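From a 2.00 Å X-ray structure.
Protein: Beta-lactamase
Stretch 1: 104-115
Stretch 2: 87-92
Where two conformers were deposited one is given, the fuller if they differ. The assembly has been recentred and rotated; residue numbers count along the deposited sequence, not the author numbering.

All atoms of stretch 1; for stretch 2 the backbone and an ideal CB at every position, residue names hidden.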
# COMPACT_ATOMS: atom_id res chain seq x y z
N ASP A 104 -1.20 -12.89 -13.22
CA ASP A 104 -2.39 -12.08 -13.46
C ASP A 104 -3.03 -11.68 -12.12
O ASP A 104 -3.42 -10.52 -11.93
CB ASP A 104 -3.46 -12.86 -14.25
CG ASP A 104 -3.05 -13.17 -15.69
OD1 ASP A 104 -2.14 -12.52 -16.25
OD2 ASP A 104 -3.68 -14.09 -16.27
N LEU A 105 -3.17 -12.64 -11.21
CA LEU A 105 -3.82 -12.36 -9.93
C LEU A 105 -3.08 -11.31 -9.11
O LEU A 105 -3.71 -10.44 -8.49
CB LEU A 105 -4.02 -13.64 -9.12
CG LEU A 105 -4.91 -14.73 -9.72
CD1 LEU A 105 -5.13 -15.82 -8.67
CD2 LEU A 105 -6.23 -14.18 -10.19
N VAL A 106 -1.76 -11.41 -9.07
CA VAL A 106 -0.95 -10.43 -8.34
C VAL A 106 -1.15 -9.06 -8.98
O VAL A 106 -1.38 -8.07 -8.29
CB VAL A 106 0.56 -10.81 -8.36
CG1 VAL A 106 1.41 -9.71 -7.72
CG2 VAL A 106 0.75 -12.12 -7.62
N TYR A 107 -1.10 -9.02 -10.31
CA TYR A 107 -1.26 -7.76 -11.03
C TYR A 107 -2.61 -7.08 -10.76
O TYR A 107 -2.65 -5.88 -10.46
CB TYR A 107 -1.05 -7.92 -12.55
CG TYR A 107 -1.48 -6.67 -13.27
CD1 TYR A 107 -0.69 -5.53 -13.25
CD2 TYR A 107 -2.71 -6.61 -13.91
CE1 TYR A 107 -1.09 -4.36 -13.85
CE2 TYR A 107 -3.13 -5.45 -14.53
CZ TYR A 107 -2.32 -4.33 -14.49
OH TYR A 107 -2.72 -3.18 -15.10
N LEU A 108 -3.70 -7.83 -10.87
CA LEU A 108 -5.03 -7.30 -10.59
C LEU A 108 -5.19 -6.86 -9.13
O LEU A 108 -5.79 -5.83 -8.82
CB LEU A 108 -6.12 -8.32 -10.97
CG LEU A 108 -6.18 -8.65 -12.46
CD1 LEU A 108 -7.12 -9.81 -12.69
CD2 LEU A 108 -6.62 -7.43 -13.27
N THR A 109 -4.61 -7.65 -8.23
CA THR A 109 -4.62 -7.33 -6.81
C THR A 109 -3.98 -5.94 -6.52
O THR A 109 -4.55 -5.12 -5.79
CB THR A 109 -3.91 -8.44 -5.99
OG1 THR A 109 -4.71 -9.63 -6.00
CG2 THR A 109 -3.69 -8.01 -4.53
N ILE A 110 -2.82 -5.70 -7.11
CA ILE A 110 -2.04 -4.49 -6.85
C ILE A 110 -2.50 -3.27 -7.67
O ILE A 110 -2.69 -2.18 -7.13
CB ILE A 110 -0.53 -4.75 -7.09
CG1 ILE A 110 -0.02 -5.83 -6.14
CG2 ILE A 110 0.28 -3.48 -6.92
CD1 ILE A 110 -0.25 -5.51 -4.64
N SER A 111 -2.68 -3.45 -8.98
CA SER A 111 -2.94 -2.33 -9.88
C SER A 111 -4.29 -1.65 -9.63
O SER A 111 -4.39 -0.41 -9.64
CB SER A 111 -2.86 -2.77 -11.35
OG SER A 111 -3.89 -3.69 -11.66
N ILE A 112 -5.33 -2.45 -9.44
CA ILE A 112 -6.67 -1.92 -9.28
C ILE A 112 -7.37 -2.44 -8.03
O ILE A 112 -8.58 -2.24 -7.85
CB ILE A 112 -7.56 -2.21 -10.51
CG1 ILE A 112 -7.85 -3.71 -10.63
CG2 ILE A 112 -6.91 -1.72 -11.79
CD1 ILE A 112 -9.07 -4.03 -11.50
N SER A 113 -6.63 -3.14 -7.17
CA SER A 113 -7.19 -3.61 -5.90
C SER A 113 -8.34 -4.62 -6.08
O SER A 113 -9.38 -4.56 -5.41
CB SER A 113 -7.64 -2.43 -5.03
OG SER A 113 -7.45 -2.75 -3.66
N ASP A 114 -8.14 -5.57 -6.99
CA ASP A 114 -9.19 -6.54 -7.28
C ASP A 114 -9.39 -7.50 -6.10
O ASP A 114 -8.52 -8.30 -5.76
CB ASP A 114 -8.84 -7.31 -8.55
CG ASP A 114 -10.01 -8.09 -9.09
OD1 ASP A 114 -10.38 -7.90 -10.27
OD2 ASP A 114 -10.56 -8.90 -8.31
N ASN A 115 -10.57 -7.40 -5.48
CA ASN A 115 -10.91 -8.14 -4.27
C ASN A 115 -11.04 -9.65 -4.53
O ASN A 115 -10.68 -10.45 -3.68
CB ASN A 115 -12.20 -7.60 -3.64
CG ASN A 115 -11.98 -6.30 -2.84
OD1 ASN A 115 -10.85 -5.91 -2.56
ND2 ASN A 115 -13.08 -5.64 -2.47
N UNK A 87 -17.01 -5.25 -4.26
CA UNK A 87 -16.06 -4.18 -4.13
C UNK A 87 -15.17 -3.97 -5.34
O UNK A 87 -15.51 -4.37 -6.46
CB UNK A 87 -15.19 -4.44 -2.90
N UNK A 88 -14.04 -3.33 -5.12
CA UNK A 88 -13.12 -2.99 -6.20
C UNK A 88 -12.62 -4.23 -6.95
O UNK A 88 -12.50 -5.32 -6.38
CB UNK A 88 -11.93 -2.21 -5.64
N UNK A 89 -12.34 -4.07 -8.24
CA UNK A 89 -11.90 -5.18 -9.05
C UNK A 89 -12.69 -5.30 -10.34
O UNK A 89 -13.65 -4.56 -10.59
CB UNK A 89 -12.00 -6.48 -8.25
N UNK A 90 -12.27 -6.24 -11.17
CA UNK A 90 -12.91 -6.46 -12.45
C UNK A 90 -13.39 -7.92 -12.58
O UNK A 90 -14.39 -8.23 -13.27
CB UNK A 90 -11.95 -6.11 -13.58
N UNK A 91 -12.71 -8.83 -11.88
CA UNK A 91 -13.04 -10.26 -11.99
C UNK A 91 -14.48 -10.56 -11.61
O UNK A 91 -15.10 -11.46 -12.17
CB UNK A 91 -12.10 -11.08 -11.11
N UNK A 92 -15.02 -9.80 -10.66
CA UNK A 92 -16.39 -10.06 -10.25
C UNK A 92 -17.39 -9.99 -11.37
O UNK A 92 -18.46 -10.55 -11.25
CB UNK A 92 -16.80 -9.07 -9.16

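At position 87 the backbone has phi/psi of 97/-159, and a positive phi by itself favours glycine. The ideal CB points toward stretch 1 and would lie 2.5 Å from ND2 of Asn115, a clash rather than a contact. Two independent criteria therefore point to a residue without a side chain. The deposited residue is Gly87, whose CA packs 3.7 Å from Asn115 ND2.

Position 88 has ordinary extended angles (-60/149), which exclude little. Its carbonyl O accepts a hydrogen bond from Asn115 N (3.0 Å, N-H...O angle 170°), so the backbone is pinned whatever the side chain. The CA-to-CB bond runs sideways, and the ideal CB lies 3.5 Å from the O of Ser113 and 4.0 Å from the O of Ile112. With carbonyl oxygens this near, a small side chain carrying a donor would suit; alanine would fit as well, but would leave the acceptor at Ser113 unused from this side. The residue is Ser88. With chi1 in the p well (53°), its OG donates to the O of Ser113 at 2.7 Å. A water extends the junction, accepting from both Ser88 N (3.0 Å) and Asn115 ND2 (3.1 Å).

Position 89 is the most restrictive. Its CA is 3.5 Å from the CA of Asp114, and its ideal CB, directed toward stretch 1, would fall 2.7 Å from Asp114 CG, a clash, and a tight 3.3 Å from Asn115 N. The angles of 130/175 would also jam a CB against the preceding carbonyl O. Only glycine answers all three objections, and Gly89 is found. Its bare CA lets Asp114 OD1 approach to 3.3 Å and Ile112 CD1 to 3.9 Å.

At position 90 the backbone N points at a carboxylate: it donates to Asp114 OD1 at 2.7 Å and 170°. The CB departs sideways, with its ideal position 4.1 Å from both Asp114 OD1 and Ile112 CD1 and 5.5 Å from Leu108 CD2. An apolar side chain of modest size suits this setting, valine, isoleucine or leucine among them, while an acidic group close to Asp114 would be less welcome. The residue is Val90, modelled in two conformers; in the one given, chi1 is 75° (p), CG1 lies 4.2 Å from Leu108 CD2, and CB lies 4.1 Å from Ile112 CD1.

Position 91 sends its N to the same oxygen, Asp114 OD1, at 3.0 Å and 173°, so one carboxylate oxygen holds two successive amides. The ideal CB is sideways, 5.4 Å from Leu108 CD1; that gap calls for a longer apolar chain, leucine or methionine for instance. Leu91, with chi1 m and chi2 t, closes it: CD2 meets Leu108 CD1 at 3.8 Å and CD1 meets Leu105 CD2 at 4.2 Å.

Position 92 has nothing of stretch 1 within 5.5 Å of its ideal CB, so many side chains would be tolerated. It is Leu92, tied to stretch 1 through a water that accepts from Leu92 N (3.0 Å) and donates to Asp114 OD2 (2.7 Å).

Stretch 2, residues 87-92: GSGVLL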
# COMPACT_ATOMS: atom_id res chain seq x y z
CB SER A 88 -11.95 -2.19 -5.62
OG SER A 88 -11.38 -2.91 -4.55
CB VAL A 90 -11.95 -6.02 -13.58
CG1 VAL A 90 -10.81 -7.02 -13.79
CG2 VAL A 90 -12.70 -5.77 -14.84
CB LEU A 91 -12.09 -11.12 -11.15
CG LEU A 91 -10.63 -11.12 -11.62
CD1 LEU A 91 -9.76 -12.02 -10.73
CD2 LEU A 91 -10.52 -11.55 -13.09
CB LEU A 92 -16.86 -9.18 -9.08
CG LEU A 92 -16.67 -7.67 -8.89
CD1 LEU A 92 -16.14 -6.88 -10.09
CD2 LEU A 92 -17.93 -7.05 -8.29
O HOH W 1 -13.58 -2.59 -2.23
O HOH W 2 -13.20 -8.77 -8.52
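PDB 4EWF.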